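Side-chain contact in 1-carboxybiuret hydrolase subunit AtzE (Pseudomonas sp., PDB 6C62), which hydrolyses 1-carboxybiuret to urea-1,3-dicarboxylate and ammonia, a step in the degradation of the herbicide atrazine: residues E22-T27 / V113-L118. Sequence-based numbering, arbitrary orientation.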
ATOM      1  N   GLU A  22      33.150  12.208  29.342  1.00 19.02           N
ATOM      2  CA  GLU A  22      34.422  11.512  29.518  1.00 20.32           C
ATOM      3  C   GLU A  22      34.288  10.180  30.309  1.00 19.94           C
ATOM      4  O   GLU A  22      34.925   9.206  29.938  1.00 18.90           O
ATOM      5  CB  GLU A  22      35.443  12.410  30.228  1.00 23.65           C
ATOM      6  CG  GLU A  22      35.886  13.662  29.478  1.00 26.91           C
ATOM      7  CD  GLU A  22      36.513  13.386  28.119  1.00 29.52           C
ATOM      8  OE1 GLU A  22      37.091  12.294  27.920  1.00 32.45           O
ATOM      9  OE2 GLU A  22      36.438  14.263  27.241  1.00 24.61           O
ATOM     10  N   GLU A  23      33.421  10.125  31.313  1.00 18.92           N
ATOM     11  CA  GLU A  23      33.141   8.868  31.991  1.00 24.13           C
ATOM     12  C   GLU A  23      32.574   7.790  31.047  1.00 21.51           C
ATOM     13  O   GLU A  23      32.996   6.627  31.089  1.00 17.07           O
ATOM     14  CB  GLU A  23      32.172   9.031  33.173  1.00 28.44           C
ATOM     15  CG  GLU A  23      32.724   9.806  34.387  1.00 40.99           C
ATOM     16  CD  GLU A  23      31.637  10.047  35.466  1.00 49.67           C
ATOM     17  OE1 GLU A  23      31.104   9.015  35.949  1.00 52.16           O
ATOM     18  OE2 GLU A  23      31.304  11.235  35.813  1.00 51.89           O
ATOM     19  N   ALA A  24      31.601   8.184  30.214  1.00 19.07           N
ATOM     20  CA  ALA A  24      31.058   7.243  29.265  1.00 18.85           C
ATOM     21  C   ALA A  24      32.140   6.783  28.266  1.00 16.82           C
ATOM     22  O   ALA A  24      32.255   5.586  27.994  1.00 14.99           O
ATOM     23  CB  ALA A  24      29.877   7.821  28.536  1.00 18.03           C
ATOM     24  N   LEU A  25      32.932   7.711  27.747  1.00 15.69           N
ATOM     25  CA  LEU A  25      34.014   7.334  26.867  1.00 17.65           C
ATOM     26  C   LEU A  25      34.998   6.337  27.497  1.00 16.87           C
ATOM     27  O   LEU A  25      35.420   5.371  26.850  1.00 16.76           O
ATOM     28  CB  LEU A  25      34.744   8.547  26.316  1.00 18.89           C
ATOM     29  CG  LEU A  25      33.893   9.415  25.391  1.00 20.93           C
ATOM     30  CD1 LEU A  25      34.630  10.719  25.104  1.00 23.66           C
ATOM     31  CD2 LEU A  25      33.529   8.682  24.108  1.00 24.43           C
ATOM     32  N   ALA A  26      35.361   6.560  28.750  1.00 16.85           N
ATOM     33  CA  ALA A  26      36.285   5.678  29.431  1.00 16.35           C
ATOM     34  C   ALA A  26      35.634   4.286  29.659  1.00 17.58           C
ATOM     35  O   ALA A  26      36.280   3.267  29.494  1.00 19.48           O
ATOM     36  CB  ALA A  26      36.705   6.306  30.746  1.00 17.66           C
ATOM     37  N   THR A  27      34.350   4.245  30.012  1.00 14.60           N
ATOM     38  CA  THR A  27      33.659   2.940  30.137  1.00 15.96           C
ATOM     39  C   THR A  27      33.607   2.165  28.814  1.00 15.73           C
ATOM     40  O   THR A  27      33.855   0.952  28.758  1.00 15.91           O
ATOM     41  CB  THR A  27      32.246   3.137  30.664  1.00 16.35           C
ATOM     42  OG1 THR A  27      32.336   3.849  31.900  1.00 16.39           O
ATOM     43  CG2 THR A  27      31.533   1.792  30.925  1.00 17.61           C
ATOM     44  N   VAL A 113      23.819  14.025  24.119  1.00 11.52           N
ATOM     45  CA  VAL A 113      25.193  13.966  23.615  1.00 11.66           C
ATOM     46  C   VAL A 113      25.497  12.622  22.968  1.00 11.92           C
ATOM     47  O   VAL A 113      25.508  11.548  23.647  1.00 12.63           O
ATOM     48  CB  VAL A 113      26.178  14.200  24.793  1.00 11.58           C
ATOM     49  CG1 VAL A 113      27.618  14.012  24.358  1.00 12.50           C
ATOM     50  CG2 VAL A 113      25.976  15.612  25.352  1.00 11.86           C
ATOM     51  N   LEU A 114      25.820  12.653  21.672  1.00 11.54           N
ATOM     52  CA  LEU A 114      25.943  11.440  20.894  1.00 12.18           C
ATOM     53  C   LEU A 114      27.341  10.848  20.978  1.00 13.48           C
ATOM     54  O   LEU A 114      28.317  11.517  20.605  1.00 13.73           O
ATOM     55  CB  LEU A 114      25.589  11.714  19.418  1.00 12.88           C
ATOM     56  CG  LEU A 114      25.793  10.535  18.462  1.00 12.67           C
ATOM     57  CD1 LEU A 114      24.790   9.486  18.753  1.00 12.35           C
ATOM     58  CD2 LEU A 114      25.614  10.990  17.049  1.00 14.11           C
ATOM     59  N   LEU A 115      27.422   9.590  21.395  1.00 13.07           N
ATOM     60  CA  LEU A 115      28.680   8.895  21.548  1.00 14.01           C
ATOM     61  C   LEU A 115      29.044   7.980  20.394  1.00 13.99           C
ATOM     62  O   LEU A 115      30.264   7.648  20.222  1.00 13.07           O
ATOM     63  CB  LEU A 115      28.688   8.094  22.843  1.00 15.51           C
ATOM     64  CG  LEU A 115      29.283   8.843  24.024  1.00 19.48           C
ATOM     65  CD1 LEU A 115      28.808  10.256  24.256  1.00 21.32           C
ATOM     66  CD2 LEU A 115      28.886   8.029  25.216  1.00 22.08           C
ATOM     67  N   GLY A 116      28.049   7.557  19.598  1.00 13.96           N
ATOM     68  CA  GLY A 116      28.375   6.920  18.335  1.00 14.27           C
ATOM     69  C   GLY A 116      27.358   5.908  17.845  1.00 14.04           C
ATOM     70  O   GLY A 116      26.162   5.998  18.195  1.00 12.39           O
ATOM     71  N   GLY A 117      27.849   5.010  16.992  1.00 12.55           N
ATOM     72  CA  GLY A 117      27.003   4.058  16.244  1.00 12.30           C
ATOM     73  C   GLY A 117      27.201   2.647  16.790  1.00 11.84           C
ATOM     74  O   GLY A 117      28.316   2.281  17.188  1.00 11.25           O
ATOM     75  N   LEU A 118      26.127   1.872  16.797  1.00 11.14           N
ATOM     76  CA  LEU A 118      26.065   0.560  17.433  1.00  9.92           C
ATOM     77  C   LEU A 118      25.835  -0.598  16.471  1.00  9.80           C
ATOM     78  O   LEU A 118      25.095  -0.497  15.481  1.00  9.78           O
ATOM     79  CB  LEU A 118      24.947   0.546  18.499  1.00  9.72           C
ATOM     80  CG  LEU A 118      25.060   1.630  19.541  1.00 10.01           C
ATOM     81  CD1 LEU A 118      23.818   1.609  20.388  1.00 10.24           C
ATOM     82  CD2 LEU A 118      26.293   1.461  20.418  1.00 10.69           C
TER
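Helix segment 22-27 faces strand 113-118 with its nearest CA atoms, those of Leu25 and Leu115, 7.7 Å apart, and side chains alone bridge the gap. Leu115 carries the strand's side of the contact: its CB points toward the helix, and one methyl, CD2, meets the CB of Ala24 at 3.5 Å, closer than two methyl carbons usually sit. Its chi1 of -93° is turned well past the nearest staggered position. Ala24 also points toward the strand, and its CB methyl is the part of the helix that CD2 of Leu115 meets. One residue on, Leu25 leaves the helix at a slant, but with CD1 anti to CA (chi2 170°) its other methyl, CD2, faces the methine of Leu115 from the hydrogen side, 4.2 Å from CG of that residue. In the amidase fold, strand 113-118 belongs to the large mixed sheet, between the outermost strand 38-41 and strand 70-74, and helix 17-35 packs against it near this edge. Helix 43-58 borders the contact, where Ala46 touches Leu115 and the Arg47 side chain touches Leu25; Pro70 and Val163 also touch Leu115, which is buried together with Ala24. Elsewhere on the helix, OE2 of Glu22 forms salt bridges with Arg18 of its own helix and with Arg47, the second joining helix 17-35 to helix 43-58. The hydroxyl of Thr27 turns back along its own helix, OG1 donating to the Glu23 carbonyl O at 3.0 Å from a position tilted 34° out of the carbonyl plane; the same oxygen also accepts the ordinary helical N-H of Thr27.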